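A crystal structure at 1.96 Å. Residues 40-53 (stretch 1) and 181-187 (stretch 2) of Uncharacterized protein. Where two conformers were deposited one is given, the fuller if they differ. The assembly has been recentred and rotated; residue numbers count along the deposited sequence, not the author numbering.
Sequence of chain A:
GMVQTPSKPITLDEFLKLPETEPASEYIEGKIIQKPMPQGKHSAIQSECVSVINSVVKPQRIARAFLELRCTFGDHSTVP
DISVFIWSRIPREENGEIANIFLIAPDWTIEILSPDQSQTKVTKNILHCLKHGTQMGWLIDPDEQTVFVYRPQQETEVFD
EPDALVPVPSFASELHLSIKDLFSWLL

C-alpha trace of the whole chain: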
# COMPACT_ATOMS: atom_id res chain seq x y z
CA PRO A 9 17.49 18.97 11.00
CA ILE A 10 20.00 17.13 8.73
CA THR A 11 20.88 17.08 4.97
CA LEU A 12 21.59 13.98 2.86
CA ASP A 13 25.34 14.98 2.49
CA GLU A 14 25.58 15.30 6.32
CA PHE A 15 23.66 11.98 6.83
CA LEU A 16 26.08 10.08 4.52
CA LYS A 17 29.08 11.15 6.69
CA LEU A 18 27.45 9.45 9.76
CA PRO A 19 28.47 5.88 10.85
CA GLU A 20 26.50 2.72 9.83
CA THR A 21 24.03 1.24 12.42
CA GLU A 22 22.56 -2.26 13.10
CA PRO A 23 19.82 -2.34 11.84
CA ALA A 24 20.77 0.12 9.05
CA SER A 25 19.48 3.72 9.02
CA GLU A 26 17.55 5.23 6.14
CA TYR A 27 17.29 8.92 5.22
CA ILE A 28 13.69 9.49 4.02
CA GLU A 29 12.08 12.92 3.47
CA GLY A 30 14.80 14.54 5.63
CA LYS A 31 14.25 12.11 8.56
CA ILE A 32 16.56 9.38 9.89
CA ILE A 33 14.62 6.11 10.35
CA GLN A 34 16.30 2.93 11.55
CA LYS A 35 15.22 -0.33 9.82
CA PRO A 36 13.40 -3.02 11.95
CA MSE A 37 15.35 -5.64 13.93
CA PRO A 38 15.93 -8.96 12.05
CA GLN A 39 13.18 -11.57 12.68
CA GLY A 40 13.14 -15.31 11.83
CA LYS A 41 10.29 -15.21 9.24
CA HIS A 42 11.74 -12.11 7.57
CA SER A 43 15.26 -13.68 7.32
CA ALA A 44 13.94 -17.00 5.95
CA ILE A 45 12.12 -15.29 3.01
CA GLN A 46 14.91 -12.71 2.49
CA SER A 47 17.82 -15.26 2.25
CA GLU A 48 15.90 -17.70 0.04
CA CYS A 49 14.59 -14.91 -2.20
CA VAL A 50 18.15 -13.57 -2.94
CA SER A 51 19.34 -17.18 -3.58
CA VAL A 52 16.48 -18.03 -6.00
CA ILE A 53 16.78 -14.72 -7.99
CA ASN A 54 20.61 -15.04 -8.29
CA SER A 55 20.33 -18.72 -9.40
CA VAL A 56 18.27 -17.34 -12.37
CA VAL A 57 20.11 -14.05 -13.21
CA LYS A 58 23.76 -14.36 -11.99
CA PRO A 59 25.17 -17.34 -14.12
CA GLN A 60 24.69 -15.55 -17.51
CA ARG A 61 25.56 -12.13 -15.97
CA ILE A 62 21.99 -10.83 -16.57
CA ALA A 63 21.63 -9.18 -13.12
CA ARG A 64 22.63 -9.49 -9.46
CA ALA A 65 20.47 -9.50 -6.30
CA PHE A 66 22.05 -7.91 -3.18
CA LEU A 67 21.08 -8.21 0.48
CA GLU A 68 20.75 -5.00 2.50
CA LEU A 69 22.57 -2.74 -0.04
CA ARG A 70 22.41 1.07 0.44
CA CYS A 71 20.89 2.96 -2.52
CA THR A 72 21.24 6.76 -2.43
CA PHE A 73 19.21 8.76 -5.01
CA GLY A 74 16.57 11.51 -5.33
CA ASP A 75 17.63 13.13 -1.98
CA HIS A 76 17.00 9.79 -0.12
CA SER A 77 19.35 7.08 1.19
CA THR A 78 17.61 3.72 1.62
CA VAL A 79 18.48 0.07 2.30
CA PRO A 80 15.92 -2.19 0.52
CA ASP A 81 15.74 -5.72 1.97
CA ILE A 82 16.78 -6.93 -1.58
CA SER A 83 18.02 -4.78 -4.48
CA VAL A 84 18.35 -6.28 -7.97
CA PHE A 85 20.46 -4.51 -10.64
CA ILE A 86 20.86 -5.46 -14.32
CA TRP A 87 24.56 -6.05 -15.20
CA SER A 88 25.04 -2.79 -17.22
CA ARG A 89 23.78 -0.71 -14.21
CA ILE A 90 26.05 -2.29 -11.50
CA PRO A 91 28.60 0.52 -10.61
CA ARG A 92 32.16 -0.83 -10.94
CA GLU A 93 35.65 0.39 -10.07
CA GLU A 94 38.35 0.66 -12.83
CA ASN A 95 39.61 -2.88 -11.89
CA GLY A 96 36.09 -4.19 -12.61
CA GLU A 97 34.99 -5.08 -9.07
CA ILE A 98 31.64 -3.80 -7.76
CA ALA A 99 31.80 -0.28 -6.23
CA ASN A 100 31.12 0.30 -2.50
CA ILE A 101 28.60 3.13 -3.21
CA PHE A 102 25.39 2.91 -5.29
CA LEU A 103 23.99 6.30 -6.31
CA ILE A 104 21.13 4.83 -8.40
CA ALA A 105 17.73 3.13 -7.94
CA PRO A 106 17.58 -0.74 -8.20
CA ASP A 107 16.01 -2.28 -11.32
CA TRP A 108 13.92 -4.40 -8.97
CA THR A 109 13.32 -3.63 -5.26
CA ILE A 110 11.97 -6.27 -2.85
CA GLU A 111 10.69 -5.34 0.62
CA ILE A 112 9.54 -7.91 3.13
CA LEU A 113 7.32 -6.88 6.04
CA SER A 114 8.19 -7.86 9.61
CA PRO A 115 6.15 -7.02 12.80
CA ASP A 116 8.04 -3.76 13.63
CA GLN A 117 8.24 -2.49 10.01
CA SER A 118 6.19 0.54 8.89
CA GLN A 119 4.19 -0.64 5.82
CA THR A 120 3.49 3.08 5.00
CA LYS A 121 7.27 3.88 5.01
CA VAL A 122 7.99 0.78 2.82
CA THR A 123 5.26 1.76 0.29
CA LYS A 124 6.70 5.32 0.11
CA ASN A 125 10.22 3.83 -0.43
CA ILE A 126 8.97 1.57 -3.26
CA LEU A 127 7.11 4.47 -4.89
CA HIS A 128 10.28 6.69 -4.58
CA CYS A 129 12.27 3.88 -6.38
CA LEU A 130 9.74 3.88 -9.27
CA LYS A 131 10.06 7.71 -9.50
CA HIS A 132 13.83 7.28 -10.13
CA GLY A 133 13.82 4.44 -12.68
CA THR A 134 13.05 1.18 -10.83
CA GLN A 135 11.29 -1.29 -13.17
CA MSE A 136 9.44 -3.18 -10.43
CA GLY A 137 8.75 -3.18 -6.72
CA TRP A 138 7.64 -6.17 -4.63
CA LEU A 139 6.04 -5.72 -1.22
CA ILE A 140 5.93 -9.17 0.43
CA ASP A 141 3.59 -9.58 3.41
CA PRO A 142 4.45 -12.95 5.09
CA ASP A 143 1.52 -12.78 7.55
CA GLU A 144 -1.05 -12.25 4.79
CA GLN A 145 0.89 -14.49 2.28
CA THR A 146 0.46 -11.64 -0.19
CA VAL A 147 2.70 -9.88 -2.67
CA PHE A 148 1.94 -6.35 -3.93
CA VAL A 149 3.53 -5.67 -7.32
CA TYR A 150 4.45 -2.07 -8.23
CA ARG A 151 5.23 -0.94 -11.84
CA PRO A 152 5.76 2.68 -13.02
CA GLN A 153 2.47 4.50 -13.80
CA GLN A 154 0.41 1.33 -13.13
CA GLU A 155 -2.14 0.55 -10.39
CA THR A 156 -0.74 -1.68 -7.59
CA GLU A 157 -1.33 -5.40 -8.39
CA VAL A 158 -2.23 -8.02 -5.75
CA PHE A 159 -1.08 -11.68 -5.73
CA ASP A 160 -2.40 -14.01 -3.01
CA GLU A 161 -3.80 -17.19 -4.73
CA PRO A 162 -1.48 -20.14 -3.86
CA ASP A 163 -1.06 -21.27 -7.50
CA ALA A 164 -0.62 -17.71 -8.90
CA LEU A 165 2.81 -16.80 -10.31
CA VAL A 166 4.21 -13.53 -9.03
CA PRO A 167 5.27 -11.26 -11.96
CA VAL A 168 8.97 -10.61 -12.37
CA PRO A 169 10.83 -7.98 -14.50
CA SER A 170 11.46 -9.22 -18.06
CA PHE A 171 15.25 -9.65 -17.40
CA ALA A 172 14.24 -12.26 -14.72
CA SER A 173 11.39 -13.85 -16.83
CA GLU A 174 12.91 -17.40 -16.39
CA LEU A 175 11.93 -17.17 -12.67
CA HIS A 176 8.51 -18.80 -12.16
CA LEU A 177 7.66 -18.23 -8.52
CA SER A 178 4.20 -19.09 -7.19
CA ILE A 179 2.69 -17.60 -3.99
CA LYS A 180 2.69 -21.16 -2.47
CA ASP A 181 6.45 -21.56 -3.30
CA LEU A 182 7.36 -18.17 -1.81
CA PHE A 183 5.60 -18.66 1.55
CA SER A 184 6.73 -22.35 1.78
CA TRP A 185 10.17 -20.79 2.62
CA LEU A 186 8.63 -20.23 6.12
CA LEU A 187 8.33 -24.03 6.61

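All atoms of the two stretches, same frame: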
# COMPACT_ATOMS: atom_id res chain seq x y z
N GLY A 40 13.03 -14.00 12.48
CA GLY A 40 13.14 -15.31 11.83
C GLY A 40 12.44 -15.41 10.49
O GLY A 40 13.08 -15.72 9.49
N LYS A 41 11.12 -15.11 10.45
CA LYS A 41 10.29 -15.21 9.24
C LYS A 41 10.85 -14.34 8.14
O LYS A 41 11.06 -14.81 7.02
CB LYS A 41 8.82 -14.86 9.55
CG LYS A 41 8.05 -16.05 10.17
CD LYS A 41 6.76 -15.67 10.90
CE LYS A 41 5.61 -15.31 10.00
NZ LYS A 41 4.31 -15.32 10.74
N HIS A 42 11.17 -13.08 8.48
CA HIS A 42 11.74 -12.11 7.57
C HIS A 42 13.04 -12.64 6.93
O HIS A 42 13.17 -12.64 5.70
CB HIS A 42 11.99 -10.80 8.31
CG HIS A 42 12.45 -9.71 7.41
ND1 HIS A 42 13.79 -9.49 7.18
CD2 HIS A 42 11.73 -8.85 6.66
CE1 HIS A 42 13.84 -8.49 6.32
NE2 HIS A 42 12.63 -8.08 5.97
N SER A 43 13.98 -13.14 7.76
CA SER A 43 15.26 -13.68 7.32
C SER A 43 15.11 -14.88 6.41
O SER A 43 15.87 -15.00 5.46
CB SER A 43 16.13 -14.07 8.51
OG SER A 43 16.50 -12.93 9.26
N ALA A 44 14.16 -15.77 6.72
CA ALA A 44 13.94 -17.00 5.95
C ALA A 44 13.54 -16.66 4.50
O ALA A 44 14.13 -17.20 3.56
CB ALA A 44 12.89 -17.87 6.61
N ILE A 45 12.58 -15.74 4.33
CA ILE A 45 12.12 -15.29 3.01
C ILE A 45 13.21 -14.48 2.32
O ILE A 45 13.46 -14.70 1.14
CB ILE A 45 10.79 -14.50 3.14
CG1 ILE A 45 9.63 -15.50 3.47
CG2 ILE A 45 10.50 -13.69 1.83
CD1 ILE A 45 8.27 -14.89 3.72
N GLN A 46 13.88 -13.57 3.05
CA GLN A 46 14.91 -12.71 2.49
C GLN A 46 16.10 -13.51 1.91
O GLN A 46 16.48 -13.24 0.77
CB GLN A 46 15.42 -11.73 3.53
CG GLN A 46 16.28 -10.62 2.96
CD GLN A 46 16.83 -9.74 4.05
OE1 GLN A 46 16.91 -10.12 5.22
NE2 GLN A 46 17.26 -8.54 3.69
N SER A 47 16.67 -14.47 2.69
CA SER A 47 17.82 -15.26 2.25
C SER A 47 17.48 -16.15 1.07
O SER A 47 18.26 -16.23 0.11
CB SER A 47 18.39 -16.08 3.40
OG SER A 47 18.96 -15.23 4.39
N GLU A 48 16.32 -16.82 1.11
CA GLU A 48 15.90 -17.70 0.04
C GLU A 48 15.55 -16.94 -1.23
O GLU A 48 15.80 -17.42 -2.34
CB GLU A 48 14.70 -18.55 0.48
CG GLU A 48 14.44 -19.74 -0.43
CD GLU A 48 15.58 -20.72 -0.65
OE1 GLU A 48 16.41 -20.90 0.27
OE2 GLU A 48 15.62 -21.32 -1.75
N CYS A 49 14.96 -15.75 -1.08
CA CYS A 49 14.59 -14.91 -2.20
C CYS A 49 15.81 -14.45 -2.99
O CYS A 49 15.77 -14.50 -4.22
CB CYS A 49 13.78 -13.73 -1.69
SG CYS A 49 12.74 -12.97 -2.93
N VAL A 50 16.90 -14.01 -2.29
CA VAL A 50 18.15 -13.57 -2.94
C VAL A 50 18.78 -14.76 -3.69
O VAL A 50 19.25 -14.60 -4.81
CB VAL A 50 19.15 -12.96 -1.92
CG1 VAL A 50 20.40 -12.43 -2.62
CG2 VAL A 50 18.51 -11.86 -1.14
N SER A 51 18.77 -15.94 -3.06
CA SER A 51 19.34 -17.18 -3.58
C SER A 51 18.63 -17.60 -4.88
O SER A 51 19.29 -17.86 -5.89
CB SER A 51 19.23 -18.27 -2.52
OG SER A 51 19.65 -19.53 -3.01
N VAL A 52 17.29 -17.62 -4.86
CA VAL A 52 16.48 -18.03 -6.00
C VAL A 52 16.65 -17.03 -7.18
O VAL A 52 16.90 -17.46 -8.31
CB VAL A 52 15.01 -18.24 -5.58
CG1 VAL A 52 14.10 -18.38 -6.79
CG2 VAL A 52 14.88 -19.48 -4.70
N ILE A 53 16.57 -15.71 -6.93
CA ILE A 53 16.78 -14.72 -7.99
C ILE A 53 18.18 -14.87 -8.62
O ILE A 53 18.30 -14.95 -9.85
CB ILE A 53 16.54 -13.27 -7.47
CG1 ILE A 53 15.03 -13.08 -7.11
CG2 ILE A 53 17.00 -12.22 -8.52
CD1 ILE A 53 14.82 -11.93 -6.23
N ASP A 181 5.00 -21.33 -3.35
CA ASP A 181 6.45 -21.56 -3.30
C ASP A 181 7.14 -20.53 -2.42
O ASP A 181 7.99 -20.90 -1.61
CB ASP A 181 7.10 -21.55 -4.70
CG ASP A 181 6.82 -22.77 -5.57
OD1 ASP A 181 6.43 -23.82 -5.02
OD2 ASP A 181 6.99 -22.66 -6.81
N LEU A 182 6.77 -19.25 -2.58
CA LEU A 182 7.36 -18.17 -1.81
C LEU A 182 7.16 -18.38 -0.31
O LEU A 182 8.12 -18.34 0.45
CB LEU A 182 6.73 -16.83 -2.23
CG LEU A 182 7.59 -15.56 -2.15
CD1 LEU A 182 6.83 -14.39 -2.73
CD2 LEU A 182 8.01 -15.23 -0.75
N PHE A 183 5.91 -18.56 0.13
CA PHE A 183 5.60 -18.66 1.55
C PHE A 183 5.92 -20.05 2.14
O PHE A 183 6.00 -20.18 3.36
CB PHE A 183 4.17 -18.16 1.84
CG PHE A 183 4.07 -16.70 1.42
CD1 PHE A 183 4.72 -15.70 2.14
CD2 PHE A 183 3.40 -16.33 0.25
CE1 PHE A 183 4.71 -14.37 1.70
CE2 PHE A 183 3.39 -14.99 -0.18
CZ PHE A 183 4.05 -14.02 0.54
N SER A 184 6.26 -21.04 1.30
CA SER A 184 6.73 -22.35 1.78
C SER A 184 8.15 -22.19 2.40
O SER A 184 8.61 -23.07 3.14
CB SER A 184 6.77 -23.38 0.65
OG SER A 184 7.88 -23.18 -0.21
N TRP A 185 8.83 -21.07 2.08
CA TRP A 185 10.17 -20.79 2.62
C TRP A 185 10.11 -20.51 4.12
O TRP A 185 11.16 -20.43 4.76
CB TRP A 185 10.82 -19.61 1.88
CG TRP A 185 10.98 -19.82 0.39
CD1 TRP A 185 11.06 -21.00 -0.28
CD2 TRP A 185 11.16 -18.78 -0.59
NE1 TRP A 185 11.25 -20.77 -1.63
CE2 TRP A 185 11.31 -19.42 -1.85
CE3 TRP A 185 11.24 -17.38 -0.53
CZ2 TRP A 185 11.56 -18.70 -3.02
CZ3 TRP A 185 11.43 -16.66 -1.71
CH2 TRP A 185 11.58 -17.32 -2.94
N LEU A 186 8.88 -20.41 4.69
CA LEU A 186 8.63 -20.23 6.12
C LEU A 186 8.59 -21.57 6.85
O LEU A 186 8.69 -21.61 8.09
CB LEU A 186 7.29 -19.50 6.33
CG LEU A 186 7.21 -18.04 5.84
CD1 LEU A 186 5.80 -17.46 6.06
CD2 LEU A 186 8.23 -17.17 6.54
N LEU A 187 8.43 -22.67 6.09
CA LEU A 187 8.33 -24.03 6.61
C LEU A 187 9.69 -24.62 6.96
O LEU A 187 10.69 -24.27 6.32
CB LEU A 187 7.60 -24.97 5.62
CG LEU A 187 6.24 -24.48 5.06
CD1 LEU A 187 5.74 -25.43 3.99
CD2 LEU A 187 5.17 -24.29 6.18
OXT LEU A 187 9.74 -25.46 7.88

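The C-terminal segment packs against the helix of residues 40-53 mainly through the fit of apolar side chains; no hydrogen bond joins the two stretches, which together bury 471 Å². The principal bump is Trp185. Its CA-to-CB bond points toward the helix, and with chi1 in the m well the indole lies along the helix surface, in a shallow trough lined by Ile45, Glu48, Cys49 and Val52. Glu48 covers one face of the indole: its CG sits 3.3 Å from the centroid of the five-membered ring and only 6° off the ring normal, a CH-pi contact in which the aliphatic part of an acidic side chain serves as the packing surface. The six-membered ring reaches further along the helix. There CZ3 of Trp185 lies 3.6 Å from CA of Cys49, close against the backbone, while CZ2 of Trp185 meets CG2 of Val52 at 3.8 Å. The sulfur of Cys49 stands at the ring edge, its SG 5.4 Å from the centroid of the six-membered ring. Ala44 points its CA-to-CB bond toward the other stretch, and its CB rests 3.6 Å from the backbone O of Trp185.

Ile45 is the reciprocal bump. Although its CA-to-CB bond runs sideways, the end of its side chain comes nearer and enters a hollow formed by Leu182, Phe183, Trp185 and Leu186. CD1 of Ile45 touches CD2 of Leu186 at 3.6 Å and CD1 of the Phe183 ring at 4.0 Å, whereas CG2 of Ile45 approaches CD2 of Leu182 at 3.9 Å. Leu186 extends the contact toward the start of the helix, where its CD2 lies 3.7 Å from the backbone O of Lys41 and 3.8 Å from CG of Lys41. This carbonyl also accepts the helical hydrogen bond from N of Ile45, so the leucine methyl packs beside an oxygen already engaged.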